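Long-range contact in FIG000988: Predicted permease (Vibrio cholerae, PDB 6MJP), which probably forms, as the permease LptF of the LptBFG ABC transporter, part of the machinery that moves lipopolysaccharide from the inner toward the outer membrane: residues I99-A113 against V273-P285. Residues are numbered along the deposited sequence; the frame is centred on the assembly and turned at random.
Sequences IRAALYLALITASVA and VVCIPLLTMLVVP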
ATOM      1  N   ILE D  99       1.110 -28.442  11.303  1.00101.47           N
ATOM      2  CA  ILE D  99       0.019 -28.711  10.369  1.00 97.28           C
ATOM      3  C   ILE D  99      -1.199 -29.264  11.100  1.00100.89           C
ATOM      4  O   ILE D  99      -2.341 -29.033  10.683  1.00106.74           O
ATOM      5  CB  ILE D  99       0.504 -29.655   9.250  1.00101.45           C
ATOM      6  CG1 ILE D  99       1.482 -28.918   8.321  1.00 95.84           C
ATOM      7  CG2 ILE D  99      -0.678 -30.252   8.464  1.00109.40           C
ATOM      8  CD1 ILE D  99       2.224 -29.826   7.354  1.00106.03           C
ATOM      9  N   ARG D 100      -0.995 -29.987  12.199  1.00100.72           N
ATOM     10  CA  ARG D 100      -2.142 -30.495  12.945  1.00 96.86           C
ATOM     11  C   ARG D 100      -2.887 -29.365  13.640  1.00 98.01           C
ATOM     12  O   ARG D 100      -4.119 -29.289  13.570  1.00 97.92           O
ATOM     13  CB  ARG D 100      -1.701 -31.548  13.956  1.00 91.99           C
ATOM     14  CG  ARG D 100      -2.870 -32.161  14.707  1.00 99.47           C
ATOM     15  N   ALA D 101      -2.146 -28.471  14.304  1.00 96.33           N
ATOM     16  CA  ALA D 101      -2.753 -27.298  14.927  1.00 98.40           C
ATOM     17  C   ALA D 101      -3.462 -26.429  13.898  1.00101.13           C
ATOM     18  O   ALA D 101      -4.580 -25.954  14.139  1.00103.78           O
ATOM     19  CB  ALA D 101      -1.681 -26.489  15.649  1.00 99.74           C
ATOM     20  N   ALA D 102      -2.816 -26.200  12.750  1.00 99.18           N
ATOM     21  CA  ALA D 102      -3.420 -25.387  11.697  1.00 91.75           C
ATOM     22  C   ALA D 102      -4.699 -26.023  11.159  1.00 91.03           C
ATOM     23  O   ALA D 102      -5.693 -25.327  10.930  1.00 90.62           O
ATOM     24  CB  ALA D 102      -2.416 -25.167  10.572  1.00 85.23           C
ATOM     25  N   LEU D 103      -4.697 -27.346  10.957  1.00 87.30           N
ATOM     26  CA  LEU D 103      -5.907 -28.011  10.497  1.00 95.57           C
ATOM     27  C   LEU D 103      -7.028 -27.916  11.522  1.00104.28           C
ATOM     28  O   LEU D 103      -8.199 -27.815  11.135  1.00113.66           O
ATOM     29  CB  LEU D 103      -5.626 -29.474  10.147  1.00114.47           C
ATOM     30  CG  LEU D 103      -4.904 -29.766   8.819  1.00116.50           C
ATOM     31  CD1 LEU D 103      -4.682 -31.269   8.640  1.00125.08           C
ATOM     32  CD2 LEU D 103      -5.617 -29.170   7.594  1.00100.33           C
ATOM     33  N   TYR D 104      -6.712 -27.925  12.818  1.00105.76           N
ATOM     34  CA  TYR D 104      -7.780 -27.802  13.810  1.00113.50           C
ATOM     35  C   TYR D 104      -8.387 -26.405  13.794  1.00109.31           C
ATOM     36  O   TYR D 104      -9.614 -26.251  13.843  1.00111.90           O
ATOM     37  CB  TYR D 104      -7.267 -28.151  15.208  1.00113.10           C
ATOM     38  CG  TYR D 104      -8.371 -28.256  16.241  1.00111.72           C
ATOM     39  N   LEU D 105      -7.541 -25.373  13.729  1.00100.64           N
ATOM     40  CA  LEU D 105      -8.060 -24.019  13.597  1.00106.43           C
ATOM     41  C   LEU D 105      -8.828 -23.855  12.295  1.00113.79           C
ATOM     42  O   LEU D 105      -9.871 -23.193  12.262  1.00122.09           O
ATOM     43  CB  LEU D 105      -6.922 -23.006  13.677  1.00105.83           C
ATOM     44  CG  LEU D 105      -6.396 -22.691  15.077  1.00110.43           C
ATOM     45  CD1 LEU D 105      -5.000 -22.129  14.981  1.00102.56           C
ATOM     46  CD2 LEU D 105      -7.320 -21.709  15.779  1.00118.20           C
ATOM     47  N   ALA D 106      -8.326 -24.454  11.209  1.00111.47           N
ATOM     48  CA  ALA D 106      -9.034 -24.376   9.934  1.00101.23           C
ATOM     49  C   ALA D 106     -10.416 -25.012  10.033  1.00 98.54           C
ATOM     50  O   ALA D 106     -11.396 -24.449   9.538  1.00 99.09           O
ATOM     51  CB  ALA D 106      -8.209 -25.035   8.830  1.00 95.70           C
ATOM     52  N   LEU D 107     -10.517 -26.170  10.691  1.00101.43           N
ATOM     53  CA  LEU D 107     -11.817 -26.815  10.864  1.00110.97           C
ATOM     54  C   LEU D 107     -12.780 -25.931  11.648  1.00121.82           C
ATOM     55  O   LEU D 107     -13.963 -25.830  11.300  1.00126.14           O
ATOM     56  CB  LEU D 107     -11.651 -28.172  11.556  1.00107.96           C
ATOM     57  CG  LEU D 107     -12.938 -28.923  11.926  1.00116.41           C
ATOM     58  CD1 LEU D 107     -13.705 -29.335  10.688  1.00123.48           C
ATOM     59  CD2 LEU D 107     -12.648 -30.144  12.779  1.00119.82           C
ATOM     60  N   ILE D 108     -12.293 -25.284  12.707  1.00123.55           N
ATOM     61  CA  ILE D 108     -13.142 -24.392  13.494  1.00127.05           C
ATOM     62  C   ILE D 108     -13.669 -23.257  12.626  1.00128.02           C
ATOM     63  O   ILE D 108     -14.883 -23.050  12.506  1.00137.48           O
ATOM     64  CB  ILE D 108     -12.369 -23.842  14.702  1.00122.60           C
ATOM     65  CG1 ILE D 108     -12.010 -24.964  15.673  1.00128.34           C
ATOM     66  CG2 ILE D 108     -13.178 -22.772  15.405  1.00121.58           C
ATOM     67  CD1 ILE D 108     -11.142 -24.504  16.805  1.00127.97           C
ATOM     68  N   THR D 109     -12.751 -22.495  12.020  1.00115.34           N
ATOM     69  CA  THR D 109     -13.141 -21.376  11.170  1.00112.73           C
ATOM     70  C   THR D 109     -13.962 -21.829   9.967  1.00122.77           C
ATOM     71  O   THR D 109     -14.800 -21.067   9.473  1.00131.64           O
ATOM     72  CB  THR D 109     -11.903 -20.617  10.697  1.00106.86           C
ATOM     73  OG1 THR D 109     -10.988 -20.462  11.788  1.00113.22           O
ATOM     74  CG2 THR D 109     -12.289 -19.237  10.177  1.00106.08           C
ATOM     75  N   ALA D 110     -13.736 -23.045   9.465  1.00121.69           N
ATOM     76  CA  ALA D 110     -14.522 -23.507   8.324  1.00118.69           C
ATOM     77  C   ALA D 110     -15.967 -23.758   8.723  1.00124.53           C
ATOM     78  O   ALA D 110     -16.892 -23.476   7.951  1.00132.46           O
ATOM     79  CB  ALA D 110     -13.912 -24.771   7.721  1.00117.58           C
ATOM     80  N   SER D 111     -16.176 -24.286   9.929  1.00124.96           N
ATOM     81  CA  SER D 111     -17.532 -24.499  10.418  1.00135.33           C
ATOM     82  C   SER D 111     -18.264 -23.178  10.591  1.00134.01           C
ATOM     83  O   SER D 111     -19.456 -23.070  10.271  1.00134.60           O
ATOM     84  CB  SER D 111     -17.494 -25.263  11.742  1.00142.40           C
ATOM     85  OG  SER D 111     -16.848 -26.517  11.605  1.00146.18           O
ATOM     86  N   VAL D 112     -17.563 -22.163  11.101  1.00130.68           N
ATOM     87  CA  VAL D 112     -18.154 -20.834  11.228  1.00130.41           C
ATOM     88  C   VAL D 112     -18.489 -20.270   9.854  1.00130.79           C
ATOM     89  O   VAL D 112     -19.591 -19.758   9.625  1.00140.07           O
ATOM     90  CB  VAL D 112     -17.205 -19.900  11.996  1.00118.03           C
ATOM     91  CG1 VAL D 112     -17.826 -18.514  12.164  1.00114.66           C
ATOM     92  CG2 VAL D 112     -16.847 -20.507  13.347  1.00122.98           C
ATOM     93  N   ALA D 113     -17.539 -20.359   8.916  1.00119.71           N
ATOM     94  CA  ALA D 113     -17.785 -19.867   7.567  1.00121.12           C
ATOM     95  C   ALA D 113     -18.916 -20.629   6.890  1.00128.10           C
ATOM     96  O   ALA D 113     -19.689 -20.039   6.126  1.00132.93           O
ATOM     97  CB  ALA D 113     -16.508 -19.956   6.732  1.00120.28           C
ATOM     98  N   VAL D 273     -16.289 -22.288   1.780  1.00119.36           N
ATOM     99  CA  VAL D 273     -16.091 -23.223   2.879  1.00115.06           C
ATOM    100  C   VAL D 273     -14.983 -24.215   2.567  1.00117.36           C
ATOM    101  O   VAL D 273     -14.250 -24.642   3.466  1.00120.65           O
ATOM    102  CB  VAL D 273     -17.417 -23.931   3.174  1.00111.06           C
ATOM    103  CG1 VAL D 273     -17.298 -24.784   4.419  1.00106.73           C
ATOM    104  CG2 VAL D 273     -18.517 -22.893   3.309  1.00112.09           C
ATOM    105  N   VAL D 274     -14.840 -24.605   1.299  1.00118.16           N
ATOM    106  CA  VAL D 274     -13.771 -25.529   0.930  1.00113.89           C
ATOM    107  C   VAL D 274     -12.431 -24.812   0.804  1.00108.93           C
ATOM    108  O   VAL D 274     -11.377 -25.450   0.903  1.00108.71           O
ATOM    109  CB  VAL D 274     -14.164 -26.272  -0.363  1.00114.43           C
ATOM    110  CG1 VAL D 274     -13.049 -27.178  -0.859  1.00114.92           C
ATOM    111  CG2 VAL D 274     -15.421 -27.104  -0.130  1.00114.06           C
ATOM    112  N   CYS D 275     -12.432 -23.494   0.632  1.00108.44           N
ATOM    113  CA  CYS D 275     -11.172 -22.798   0.406  1.00108.32           C
ATOM    114  C   CYS D 275     -10.442 -22.515   1.706  1.00113.71           C
ATOM    115  O   CYS D 275      -9.229 -22.267   1.684  1.00117.71           O
ATOM    116  CB  CYS D 275     -11.408 -21.479  -0.321  1.00107.68           C
ATOM    117  SG  CYS D 275     -11.767 -20.124   0.799  1.00110.71           S
ATOM    118  N   ILE D 276     -11.170 -22.507   2.823  1.00115.98           N
ATOM    119  CA  ILE D 276     -10.630 -22.190   4.147  1.00114.20           C
ATOM    120  C   ILE D 276      -9.476 -23.133   4.466  1.00110.99           C
ATOM    121  O   ILE D 276      -8.370 -22.662   4.772  1.00106.35           O
ATOM    122  CB  ILE D 276     -11.703 -22.271   5.251  1.00112.53           C
ATOM    123  CG1 ILE D 276     -12.908 -21.363   4.984  1.00122.89           C
ATOM    124  CG2 ILE D 276     -11.084 -21.905   6.596  1.00100.90           C
ATOM    125  CD1 ILE D 276     -12.559 -19.907   4.930  1.00122.58           C
ATOM    126  N   PRO D 277      -9.673 -24.459   4.419  1.00110.91           N
ATOM    127  CA  PRO D 277      -8.547 -25.346   4.710  1.00107.12           C
ATOM    128  C   PRO D 277      -7.478 -25.330   3.632  1.00 96.87           C
ATOM    129  O   PRO D 277      -6.300 -25.487   3.969  1.00 98.32           O
ATOM    130  CB  PRO D 277      -9.212 -26.721   4.839  1.00106.82           C
ATOM    131  CG  PRO D 277     -10.362 -26.641   3.935  1.00107.79           C
ATOM    132  CD  PRO D 277     -10.884 -25.247   4.116  1.00110.80           C
ATOM    133  N   LEU D 278      -7.828 -25.141   2.356  1.00 90.30           N
ATOM    134  CA  LEU D 278      -6.797 -25.121   1.321  1.00 94.06           C
ATOM    135  C   LEU D 278      -5.825 -23.973   1.543  1.00 94.08           C
ATOM    136  O   LEU D 278      -4.606 -24.145   1.420  1.00 94.88           O
ATOM    137  CB  LEU D 278      -7.432 -25.016  -0.062  1.00100.65           C
ATOM    138  CG  LEU D 278      -8.395 -26.138  -0.442  1.00 98.69           C
ATOM    139  CD1 LEU D 278      -9.207 -25.711  -1.650  1.00100.61           C
ATOM    140  CD2 LEU D 278      -7.655 -27.441  -0.718  1.00 87.96           C
ATOM    141  N   LEU D 279      -6.354 -22.787   1.866  1.00 94.43           N
ATOM    142  CA  LEU D 279      -5.511 -21.623   2.121  1.00 87.72           C
ATOM    143  C   LEU D 279      -4.632 -21.840   3.344  1.00 93.51           C
ATOM    144  O   LEU D 279      -3.461 -21.434   3.358  1.00100.65           O
ATOM    145  CB  LEU D 279      -6.384 -20.380   2.297  1.00 75.97           C
ATOM    146  CG  LEU D 279      -6.893 -19.724   1.011  1.00 78.31           C
ATOM    147  CD1 LEU D 279      -7.784 -18.529   1.310  1.00 88.92           C
ATOM    148  CD2 LEU D 279      -5.733 -19.317   0.108  1.00 79.66           C
ATOM    149  N   THR D 280      -5.190 -22.479   4.380  1.00 86.53           N
ATOM    150  CA  THR D 280      -4.421 -22.815   5.574  1.00 90.91           C
ATOM    151  C   THR D 280      -3.210 -23.673   5.229  1.00102.46           C
ATOM    152  O   THR D 280      -2.075 -23.355   5.608  1.00106.80           O
ATOM    153  CB  THR D 280      -5.314 -23.548   6.578  1.00 85.84           C
ATOM    154  OG1 THR D 280      -6.298 -22.661   7.119  1.00 94.79           O
ATOM    155  CG2 THR D 280      -4.494 -24.099   7.712  1.00 81.62           C
ATOM    156  N   MET D 281      -3.443 -24.780   4.517  1.00105.70           N
ATOM    157  CA  MET D 281      -2.356 -25.681   4.160  1.00103.01           C
ATOM    158  C   MET D 281      -1.336 -25.000   3.262  1.00 98.05           C
ATOM    159  O   MET D 281      -0.145 -25.324   3.321  1.00107.27           O
ATOM    160  CB  MET D 281      -2.921 -26.929   3.493  1.00108.02           C
ATOM    161  CG  MET D 281      -3.494 -27.926   4.485  1.00124.29           C
ATOM    162  SD  MET D 281      -2.206 -28.670   5.511  1.00143.25           S
ATOM    163  CE  MET D 281      -1.252 -29.543   4.263  1.00142.73           C
ATOM    164  N   LEU D 282      -1.772 -24.043   2.446  1.00 88.12           N
ATOM    165  CA  LEU D 282      -0.830 -23.329   1.593  1.00 92.24           C
ATOM    166  C   LEU D 282       0.045 -22.375   2.402  1.00105.71           C
ATOM    167  O   LEU D 282       1.256 -22.282   2.163  1.00112.50           O
ATOM    168  CB  LEU D 282      -1.583 -22.577   0.496  1.00 83.23           C
ATOM    169  CG  LEU D 282      -0.755 -21.620  -0.360  1.00 80.82           C
ATOM    170  CD1 LEU D 282       0.367 -22.336  -1.080  1.00 84.11           C
ATOM    171  CD2 LEU D 282      -1.663 -20.949  -1.354  1.00 85.97           C
ATOM    172  N   VAL D 283      -0.542 -21.669   3.374  1.00101.34           N
ATOM    173  CA  VAL D 283       0.182 -20.611   4.077  1.00 94.77           C
ATOM    174  C   VAL D 283       1.066 -21.139   5.205  1.00 94.87           C
ATOM    175  O   VAL D 283       1.994 -20.439   5.640  1.00 92.01           O
ATOM    176  CB  VAL D 283      -0.796 -19.560   4.632  1.00 84.73           C
ATOM    177  CG1 VAL D 283      -1.555 -20.086   5.851  1.00 74.84           C
ATOM    178  CG2 VAL D 283      -0.061 -18.285   4.967  1.00 79.50           C
ATOM    179  N   VAL D 284       0.814 -22.351   5.699  1.00 92.93           N
ATOM    180  CA  VAL D 284       1.654 -22.893   6.768  1.00 87.72           C
ATOM    181  C   VAL D 284       3.124 -22.968   6.361  1.00 94.90           C
ATOM    182  O   VAL D 284       3.971 -22.439   7.097  1.00101.08           O
ATOM    183  CB  VAL D 284       1.092 -24.240   7.254  1.00 79.59           C
ATOM    184  CG1 VAL D 284       2.102 -24.925   8.114  1.00 79.96           C
ATOM    185  CG2 VAL D 284      -0.173 -24.017   8.043  1.00 79.33           C
ATOM    186  N   PRO D 285       3.498 -23.566   5.218  1.00 95.11           N
ATOM    187  CA  PRO D 285       4.915 -23.519   4.811  1.00 92.20           C
ATOM    188  C   PRO D 285       5.396 -22.130   4.414  1.00 94.90           C
ATOM    189  O   PRO D 285       6.607 -21.886   4.453  1.00102.49           O
ATOM    190  CB  PRO D 285       4.974 -24.477   3.614  1.00 94.79           C
ATOM    191  CG  PRO D 285       3.661 -25.198   3.597  1.00100.09           C
ATOM    192  CD  PRO D 285       2.684 -24.276   4.216  1.00 98.65           C
TER
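Helices 95-134 and 260-286, which carry predicted transmembrane spans, pair antiparallel in the membrane domain of this LptF/LptG-family permease: an alanine-rich face of 99-113 packs against the larger side chains of 273-285, with Ile-276 fitting knob-into-hole among Ala-106, Thr-109, Ala-110 and Ala-113. The two short segments run at 158° and their axes approach to 8.8 Å. Alanines on 99-113 let the backbones come close: the CA atoms of Ala-106 and Pro-277 are 5.3 Å apart. The chi1 rotamer of Ile-276 sets CG2 opposite its backbone N and against the backbone of 99-113, 3.9 Å from Ala-106 O, while its CG1 branch faces the methyl of Ala-113. Beyond it, Val-273 rests CG1 near Ala-110 O. Pro-277 lacks an amide hydrogen, and the helix is kinked there. In the other direction Ala-102 CB touches both Thr-280 CG2 and Val-284 CG2, the latter at 3.6 Å. Met-281 bends at chi2 and chi3 (-68° and -64°), bringing its sulfur to the flank of the pair: SD lies 3.7 Å from Ile-99 CG2, the side chains crossing at about a right angle, and also meets Leu-103 CD2. No hydrogen bond joins the segments. Helix 48-81 covers one side of the seam, through Ile-72 on Ala-102 and Pro-65 on Ile-276, and Asn-346 of helix 332-346 touches Ile-99. The hydroxyl of Thr-280 turns back to its own helix, OG1 donating to Ile-276 O at 3.1 Å from the carbonyl face opposite Thr-280 N, while the same OG1 packs against Ala-106 CB.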